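Local coordinates for protein rhodopsin (Rubrobacter xylanophilus, PDB 6KFQ) that binds retinal within a bundle of transmembrane helices and probably works as a light-driven proton pump in a heat-loving bacterium, at residues A[155-167]-A[215-227]. Numbering follows the deposited sequence.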
ATOM      1  N   ARG A 155      -1.033  22.937   7.696  1.00 43.35           N
ATOM      2  CA  ARG A 155      -0.526  24.207   7.193  1.00 49.54           C
ATOM      3  C   ARG A 155      -0.750  24.379   5.698  1.00 46.90           C
ATOM      4  O   ARG A 155      -0.436  25.440   5.152  1.00 49.05           O
ATOM      5  CB  ARG A 155       0.973  24.338   7.491  1.00 54.51           C
ATOM      6  CG  ARG A 155       1.321  24.361   8.966  1.00 62.08           C
ATOM      7  CD  ARG A 155       2.774  24.771   9.178  1.00 69.72           C
ATOM      8  NE  ARG A 155       3.693  23.910   8.437  1.00 73.97           N
ATOM      9  CZ  ARG A 155       5.019  23.994   8.503  1.00 77.76           C
ATOM     10  NH1 ARG A 155       5.592  24.903   9.281  1.00 78.93           N
ATOM     11  NH2 ARG A 155       5.773  23.165   7.790  1.00 78.33           N
ATOM     12  N   ARG A 156      -1.249  23.356   5.024  1.00 45.16           N
ATOM     13  CA  ARG A 156      -1.554  23.444   3.609  1.00 43.55           C
ATOM     14  C   ARG A 156      -2.923  24.088   3.428  1.00 44.50           C
ATOM     15  O   ARG A 156      -3.598  24.444   4.396  1.00 44.71           O
ATOM     16  CB  ARG A 156      -1.489  22.057   2.984  1.00 43.39           C
ATOM     17  CG  ARG A 156      -0.141  21.388   3.188  1.00 46.28           C
ATOM     18  CD  ARG A 156       0.855  21.867   2.160  1.00 50.25           C
ATOM     19  NE  ARG A 156       1.185  20.799   1.225  1.00 51.80           N
ATOM     20  CZ  ARG A 156       1.581  20.990  -0.029  1.00 49.39           C
ATOM     21  NH1 ARG A 156       1.687  22.225  -0.519  1.00 52.61           N
ATOM     22  NH2 ARG A 156       1.865  19.943  -0.792  1.00 39.34           N
ATOM     23  N   THR A 157      -3.343  24.245   2.172  1.00 46.85           N
ATOM     24  CA  THR A 157      -4.637  24.860   1.907  1.00 48.98           C
ATOM     25  C   THR A 157      -5.747  23.961   2.444  1.00 45.65           C
ATOM     26  O   THR A 157      -5.544  22.761   2.629  1.00 39.73           O
ATOM     27  CB  THR A 157      -4.831  25.091   0.411  1.00 50.23           C
ATOM     28  OG1 THR A 157      -4.798  23.834  -0.271  1.00 46.82           O
ATOM     29  CG2 THR A 157      -3.745  26.002  -0.137  1.00 53.47           C
ATOM     30  N   PRO A 158      -6.930  24.526   2.720  1.00 49.13           N
ATOM     31  CA  PRO A 158      -8.029  23.697   3.244  1.00 46.70           C
ATOM     32  C   PRO A 158      -8.337  22.468   2.399  1.00 43.78           C
ATOM     33  O   PRO A 158      -8.623  21.403   2.959  1.00 42.89           O
ATOM     34  CB  PRO A 158      -9.203  24.685   3.276  1.00 50.33           C
ATOM     35  CG  PRO A 158      -8.558  25.999   3.503  1.00 53.81           C
ATOM     36  CD  PRO A 158      -7.283  25.956   2.714  1.00 52.90           C
ATOM     37  N   ALA A 159      -8.254  22.572   1.071  1.00 42.27           N
ATOM     38  CA  ALA A 159      -8.566  21.415   0.231  1.00 42.34           C
ATOM     39  C   ALA A 159      -7.490  20.346   0.338  1.00 37.46           C
ATOM     40  O   ALA A 159      -7.796  19.148   0.339  1.00 33.61           O
ATOM     41  CB  ALA A 159      -8.731  21.834  -1.225  1.00 42.98           C
ATOM     42  N   VAL A 160      -6.225  20.759   0.379  1.00 35.54           N
ATOM     43  CA  VAL A 160      -5.138  19.800   0.562  1.00 34.12           C
ATOM     44  C   VAL A 160      -5.247  19.125   1.924  1.00 32.84           C
ATOM     45  O   VAL A 160      -5.127  17.901   2.043  1.00 31.66           O
ATOM     46  CB  VAL A 160      -3.778  20.500   0.384  1.00 37.62           C
ATOM     47  CG1 VAL A 160      -2.645  19.566   0.779  1.00 36.59           C
ATOM     48  CG2 VAL A 160      -3.630  20.965  -1.065  1.00 40.64           C
ATOM     49  N   ALA A 161      -5.461  19.916   2.976  1.00 36.15           N
ATOM     50  CA  ALA A 161      -5.611  19.344   4.311  1.00 34.07           C
ATOM     51  C   ALA A 161      -6.754  18.336   4.348  1.00 36.27           C
ATOM     52  O   ALA A 161      -6.658  17.296   5.011  1.00 33.18           O
ATOM     53  CB  ALA A 161      -5.837  20.460   5.336  1.00 36.46           C
ATOM     54  N   GLN A 162      -7.834  18.612   3.615  1.00 37.00           N
ATOM     55  CA  GLN A 162      -9.009  17.744   3.660  1.00 37.39           C
ATOM     56  C   GLN A 162      -8.750  16.412   2.963  1.00 36.87           C
ATOM     57  O   GLN A 162      -9.109  15.346   3.485  1.00 36.98           O
ATOM     58  CB  GLN A 162     -10.212  18.464   3.041  1.00 44.72           C
ATOM     59  CG  GLN A 162     -11.475  17.618   2.999  1.00 50.78           C
ATOM     60  CD  GLN A 162     -12.630  18.334   2.324  1.00 60.98           C
ATOM     61  OE1 GLN A 162     -12.636  19.561   2.206  1.00 66.98           O
ATOM     62  NE2 GLN A 162     -13.614  17.568   1.876  1.00 64.82           N
ATOM     63  N   ILE A 163      -8.129  16.437   1.780  1.00 33.97           N
ATOM     64  CA  ILE A 163      -7.871  15.178   1.094  1.00 31.80           C
ATOM     65  C   ILE A 163      -6.781  14.399   1.814  1.00 34.28           C
ATOM     66  O   ILE A 163      -6.837  13.166   1.912  1.00 30.54           O
ATOM     67  CB  ILE A 163      -7.521  15.403  -0.390  1.00 36.29           C
ATOM     68  CG1 ILE A 163      -7.357  14.043  -1.093  1.00 34.90           C
ATOM     69  CG2 ILE A 163      -6.244  16.205  -0.530  1.00 35.49           C
ATOM     70  CD1 ILE A 163      -8.584  13.136  -0.982  1.00 34.38           C
ATOM     71  N   PHE A 164      -5.778  15.097   2.347  1.00 35.26           N
ATOM     72  CA  PHE A 164      -4.786  14.388   3.139  1.00 29.69           C
ATOM     73  C   PHE A 164      -5.449  13.629   4.282  1.00 28.62           C
ATOM     74  O   PHE A 164      -5.190  12.440   4.491  1.00 29.54           O
ATOM     75  CB  PHE A 164      -3.734  15.329   3.717  1.00 29.41           C
ATOM     76  CG  PHE A 164      -2.840  14.614   4.690  1.00 29.75           C
ATOM     77  CD1 PHE A 164      -1.783  13.847   4.226  1.00 30.00           C
ATOM     78  CD2 PHE A 164      -3.126  14.604   6.048  1.00 29.98           C
ATOM     79  CE1 PHE A 164      -0.978  13.125   5.111  1.00 27.72           C
ATOM     80  CE2 PHE A 164      -2.330  13.886   6.932  1.00 31.80           C
ATOM     81  CZ  PHE A 164      -1.260  13.141   6.457  1.00 29.93           C
ATOM     82  N   ARG A 165      -6.289  14.320   5.050  1.00 30.19           N
ATOM     83  CA  ARG A 165      -6.912  13.684   6.205  1.00 34.25           C
ATOM     84  C   ARG A 165      -7.751  12.488   5.783  1.00 33.87           C
ATOM     85  O   ARG A 165      -7.728  11.442   6.441  1.00 32.78           O
ATOM     86  CB  ARG A 165      -7.748  14.711   6.964  1.00 36.87           C
ATOM     87  CG  ARG A 165      -6.884  15.696   7.738  1.00 44.51           C
ATOM     88  CD  ARG A 165      -7.641  16.956   8.105  1.00 53.30           C
ATOM     89  NE  ARG A 165      -6.742  17.965   8.658  1.00 60.39           N
ATOM     90  CZ  ARG A 165      -7.020  19.263   8.716  1.00 66.47           C
ATOM     91  NH1 ARG A 165      -8.174  19.714   8.244  1.00 68.92           N
ATOM     92  NH2 ARG A 165      -6.141  20.109   9.236  1.00 69.84           N
ATOM     93  N   THR A 166      -8.477  12.618   4.672  1.00 34.58           N
ATOM     94  CA  THR A 166      -9.276  11.505   4.175  1.00 31.62           C
ATOM     95  C   THR A 166      -8.396  10.320   3.798  1.00 27.99           C
ATOM     96  O   THR A 166      -8.670   9.183   4.195  1.00 26.48           O
ATOM     97  CB  THR A 166     -10.115  11.958   2.982  1.00 32.58           C
ATOM     98  OG1 THR A 166     -11.060  12.932   3.428  1.00 34.36           O
ATOM     99  CG2 THR A 166     -10.849  10.770   2.373  1.00 33.07           C
ATOM    100  N   LEU A 167      -7.335  10.567   3.022  1.00 25.59           N
ATOM    101  CA  LEU A 167      -6.477   9.468   2.593  1.00 26.59           C
ATOM    102  C   LEU A 167      -5.702   8.878   3.763  1.00 25.53           C
ATOM    103  O   LEU A 167      -5.446   7.667   3.800  1.00 23.97           O
ATOM    104  CB  LEU A 167      -5.519   9.949   1.512  1.00 30.52           C
ATOM    105  CG  LEU A 167      -6.173  10.360   0.189  1.00 32.18           C
ATOM    106  CD1 LEU A 167      -5.099  10.795  -0.783  1.00 32.80           C
ATOM    107  CD2 LEU A 167      -7.010   9.228  -0.384  1.00 29.33           C
ATOM    108  N   LEU A 215      -9.737   8.727  -4.908  1.00 33.19           N
ATOM    109  CA  LEU A 215      -9.935   9.876  -4.034  1.00 38.65           C
ATOM    110  C   LEU A 215      -8.851  10.926  -4.238  1.00 36.90           C
ATOM    111  O   LEU A 215      -9.146  12.125  -4.298  1.00 38.12           O
ATOM    112  CB  LEU A 215      -9.971   9.418  -2.578  1.00 35.33           C
ATOM    113  CG  LEU A 215     -11.174   8.557  -2.203  1.00 36.83           C
ATOM    114  CD1 LEU A 215     -11.028   8.011  -0.791  1.00 37.10           C
ATOM    115  CD2 LEU A 215     -12.473   9.346  -2.365  1.00 40.01           C
ATOM    116  N   LEU A 216      -7.594  10.496  -4.362  1.00 33.64           N
ATOM    117  CA  LEU A 216      -6.495  11.438  -4.556  1.00 34.75           C
ATOM    118  C   LEU A 216      -6.630  12.178  -5.884  1.00 40.71           C
ATOM    119  O   LEU A 216      -6.655  13.416  -5.932  1.00 41.44           O
ATOM    120  CB  LEU A 216      -5.156  10.695  -4.492  1.00 32.97           C
ATOM    121  CG  LEU A 216      -3.941  11.577  -4.799  1.00 39.54           C
ATOM    122  CD1 LEU A 216      -3.864  12.731  -3.818  1.00 39.56           C
ATOM    123  CD2 LEU A 216      -2.655  10.757  -4.776  1.00 40.67           C
ATOM    124  N   LEU A 217      -6.710  11.425  -6.980  1.00 39.64           N
ATOM    125  CA  LEU A 217      -6.630  12.023  -8.309  1.00 41.67           C
ATOM    126  C   LEU A 217      -7.910  12.740  -8.716  1.00 43.43           C
ATOM    127  O   LEU A 217      -7.880  13.525  -9.669  1.00 44.67           O
ATOM    128  CB  LEU A 217      -6.274  10.952  -9.342  1.00 41.60           C
ATOM    129  CG  LEU A 217      -4.948  10.252  -9.042  1.00 41.87           C
ATOM    130  CD1 LEU A 217      -4.535   9.337 -10.188  1.00 42.22           C
ATOM    131  CD2 LEU A 217      -3.857  11.270  -8.742  1.00 43.28           C
ATOM    132  N   SER A 218      -9.020  12.508  -8.020  1.00 48.44           N
ATOM    133  CA  SER A 218     -10.235  13.279  -8.255  1.00 54.10           C
ATOM    134  C   SER A 218     -10.270  14.592  -7.475  1.00 51.98           C
ATOM    135  O   SER A 218     -11.152  15.422  -7.730  1.00 51.16           O
ATOM    136  CB  SER A 218     -11.466  12.444  -7.898  1.00 53.97           C
ATOM    137  OG  SER A 218     -11.485  11.236  -8.637  1.00 57.41           O
ATOM    138  N   SER A 219      -9.343  14.796  -6.533  1.00 49.37           N
ATOM    139  CA  SER A 219      -9.290  16.020  -5.726  1.00 48.88           C
ATOM    140  C   SER A 219      -8.536  17.106  -6.494  1.00 50.40           C
ATOM    141  O   SER A 219      -7.444  17.547  -6.121  1.00 47.22           O
ATOM    142  CB  SER A 219      -8.632  15.753  -4.378  1.00 48.02           C
ATOM    143  OG  SER A 219      -9.336  14.786  -3.628  1.00 49.54           O
ATOM    144  N   ARG A 220      -9.168  17.565  -7.576  1.00 47.99           N
ATOM    145  CA  ARG A 220      -8.504  18.480  -8.497  1.00 51.01           C
ATOM    146  C   ARG A 220      -8.215  19.829  -7.859  1.00 49.78           C
ATOM    147  O   ARG A 220      -7.197  20.453  -8.176  1.00 52.84           O
ATOM    148  CB  ARG A 220      -9.354  18.663  -9.759  1.00 54.08           C
ATOM    149  CG  ARG A 220      -9.669  17.354 -10.471  1.00 55.23           C
ATOM    150  CD  ARG A 220     -10.461  17.599 -11.755  1.00 57.00           C
ATOM    151  NE  ARG A 220      -9.787  18.581 -12.598  1.00 59.61           N
ATOM    152  CZ  ARG A 220      -8.736  18.313 -13.366  1.00 56.72           C
ATOM    153  NH1 ARG A 220      -8.240  17.085 -13.418  1.00 54.83           N
ATOM    154  NH2 ARG A 220      -8.183  19.277 -14.091  1.00 59.20           N
ATOM    155  N   GLN A 221      -9.092  20.300  -6.970  1.00 56.55           N
ATOM    156  CA  GLN A 221      -8.837  21.564  -6.285  1.00 58.34           C
ATOM    157  C   GLN A 221      -7.578  21.475  -5.440  1.00 55.98           C
ATOM    158  O   GLN A 221      -6.721  22.366  -5.480  1.00 55.55           O
ATOM    159  CB  GLN A 221     -10.028  21.945  -5.410  1.00 64.49           C
ATOM    160  CG  GLN A 221      -9.761  23.137  -4.503  1.00 71.81           C
ATOM    161  CD  GLN A 221     -10.818  23.296  -3.432  1.00 76.44           C
ATOM    162  OE1 GLN A 221     -11.705  22.452  -3.293  1.00 78.09           O
ATOM    163  NE2 GLN A 221     -10.726  24.375  -2.662  1.00 78.10           N
ATOM    164  N   ALA A 222      -7.453  20.400  -4.662  1.00 46.36           N
ATOM    165  CA  ALA A 222      -6.263  20.198  -3.843  1.00 46.99           C
ATOM    166  C   ALA A 222      -5.015  20.102  -4.710  1.00 43.97           C
ATOM    167  O   ALA A 222      -3.998  20.747  -4.434  1.00 45.74           O
ATOM    168  CB  ALA A 222      -6.435  18.940  -2.996  1.00 42.67           C
ATOM    169  N   LEU A 223      -5.080  19.297  -5.771  1.00 46.98           N
ATOM    170  CA  LEU A 223      -3.950  19.170  -6.684  1.00 46.53           C
ATOM    171  C   LEU A 223      -3.553  20.531  -7.249  1.00 48.58           C
ATOM    172  O   LEU A 223      -2.389  20.937  -7.164  1.00 54.41           O
ATOM    173  CB  LEU A 223      -4.295  18.183  -7.804  1.00 48.71           C
ATOM    174  CG  LEU A 223      -4.551  16.767  -7.267  1.00 49.56           C
ATOM    175  CD1 LEU A 223      -4.819  15.786  -8.392  1.00 52.65           C
ATOM    176  CD2 LEU A 223      -3.393  16.302  -6.396  1.00 49.05           C
ATOM    177  N   SER A 224      -4.526  21.276  -7.775  1.00 48.51           N
ATOM    178  CA  SER A 224      -4.215  22.582  -8.347  1.00 56.93           C
ATOM    179  C   SER A 224      -3.648  23.523  -7.293  1.00 55.58           C
ATOM    180  O   SER A 224      -2.764  24.332  -7.592  1.00 57.45           O
ATOM    181  CB  SER A 224      -5.458  23.189  -9.003  1.00 65.61           C
ATOM    182  OG  SER A 224      -6.460  23.474  -8.046  1.00 70.93           O
ATOM    183  N   ASP A 225      -4.139  23.427  -6.051  1.00 56.32           N
ATOM    184  CA  ASP A 225      -3.546  24.180  -4.948  1.00 54.63           C
ATOM    185  C   ASP A 225      -2.053  23.900  -4.843  1.00 54.84           C
ATOM    186  O   ASP A 225      -1.238  24.821  -4.709  1.00 55.97           O
ATOM    187  CB  ASP A 225      -4.245  23.829  -3.630  1.00 52.89           C
ATOM    188  CG  ASP A 225      -5.547  24.582  -3.428  1.00 55.76           C
ATOM    189  OD1 ASP A 225      -5.868  25.463  -4.251  1.00 57.26           O
ATOM    190  OD2 ASP A 225      -6.247  24.293  -2.433  1.00 54.56           O
ATOM    191  N   ILE A 226      -1.680  22.621  -4.906  1.00 53.81           N
ATOM    192  CA  ILE A 226      -0.276  22.235  -4.804  1.00 53.90           C
ATOM    193  C   ILE A 226       0.479  22.619  -6.069  1.00 54.60           C
ATOM    194  O   ILE A 226       1.610  23.115  -6.007  1.00 50.40           O
ATOM    195  CB  ILE A 226      -0.165  20.726  -4.511  1.00 53.59           C
ATOM    196  CG1 ILE A 226      -0.772  20.411  -3.146  1.00 51.30           C
ATOM    197  CG2 ILE A 226       1.289  20.258  -4.568  1.00 54.43           C
ATOM    198  CD1 ILE A 226      -0.875  18.934  -2.852  1.00 47.21           C
ATOM    199  N   GLY A 227      -0.134  22.401  -7.236  1.00 56.62           N
ATOM    200  CA  GLY A 227       0.537  22.730  -8.483  1.00 61.45           C
ATOM    201  C   GLY A 227       0.812  24.213  -8.631  1.00 65.08           C
ATOM    202  O   GLY A 227       1.853  24.612  -9.160  1.00 65.86           O
TER
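Thr-157 OG1 donates a hydrogen bond of 2.6 Å to Asp-225 OD2, reaching the oxygen from above the carboxylate plane, 36° out of it. Beside this bond the small side chains of Ala-159 and Ala-222 are consistent with the close backbone approach, 4.6 Å between the CA atoms of Val-160 and Ala-222. The Ala-222 methyl sits against the Ala-159 carbonyl and Ile-163 CG2. Val-160 CG2 packs against Ile-226 CG1 at 3.6 Å, the two side chains crossing at about a right angle, and Ile-226 CG1 also lies over one face of the Arg-156 guanidinium. Ile-163 CG1 lies trans to the backbone N (chi1 -176°), and the bend at chi2 carries CD1 to 3.2 Å from Ser-219 OG, whose own 2.8 Å bond goes to Leu-215 O. Leu-167 spreads its methyls over Leu-215 CB and Leu-216 CB. Thr-157 is also the N-cap of helix 158-184, its OG1 accepting weakly from Val-160 N; a valine here would probably leave Asp-225 OD2 without this partner and the helix start without its weak side-chain cap. The contact joins the last two long helices of the seven-helix microbial rhodopsin bundle, 158-184 and 194-218, where helix 220-228 turns across after Ser-219, the short segments crossing at -123°. Arg-156 NE bonds Leu-89 O of helix 70-90, which Leu-167 and Leu-216 also touch, and Ile-226 meets Tyr-33 of helix 32-53.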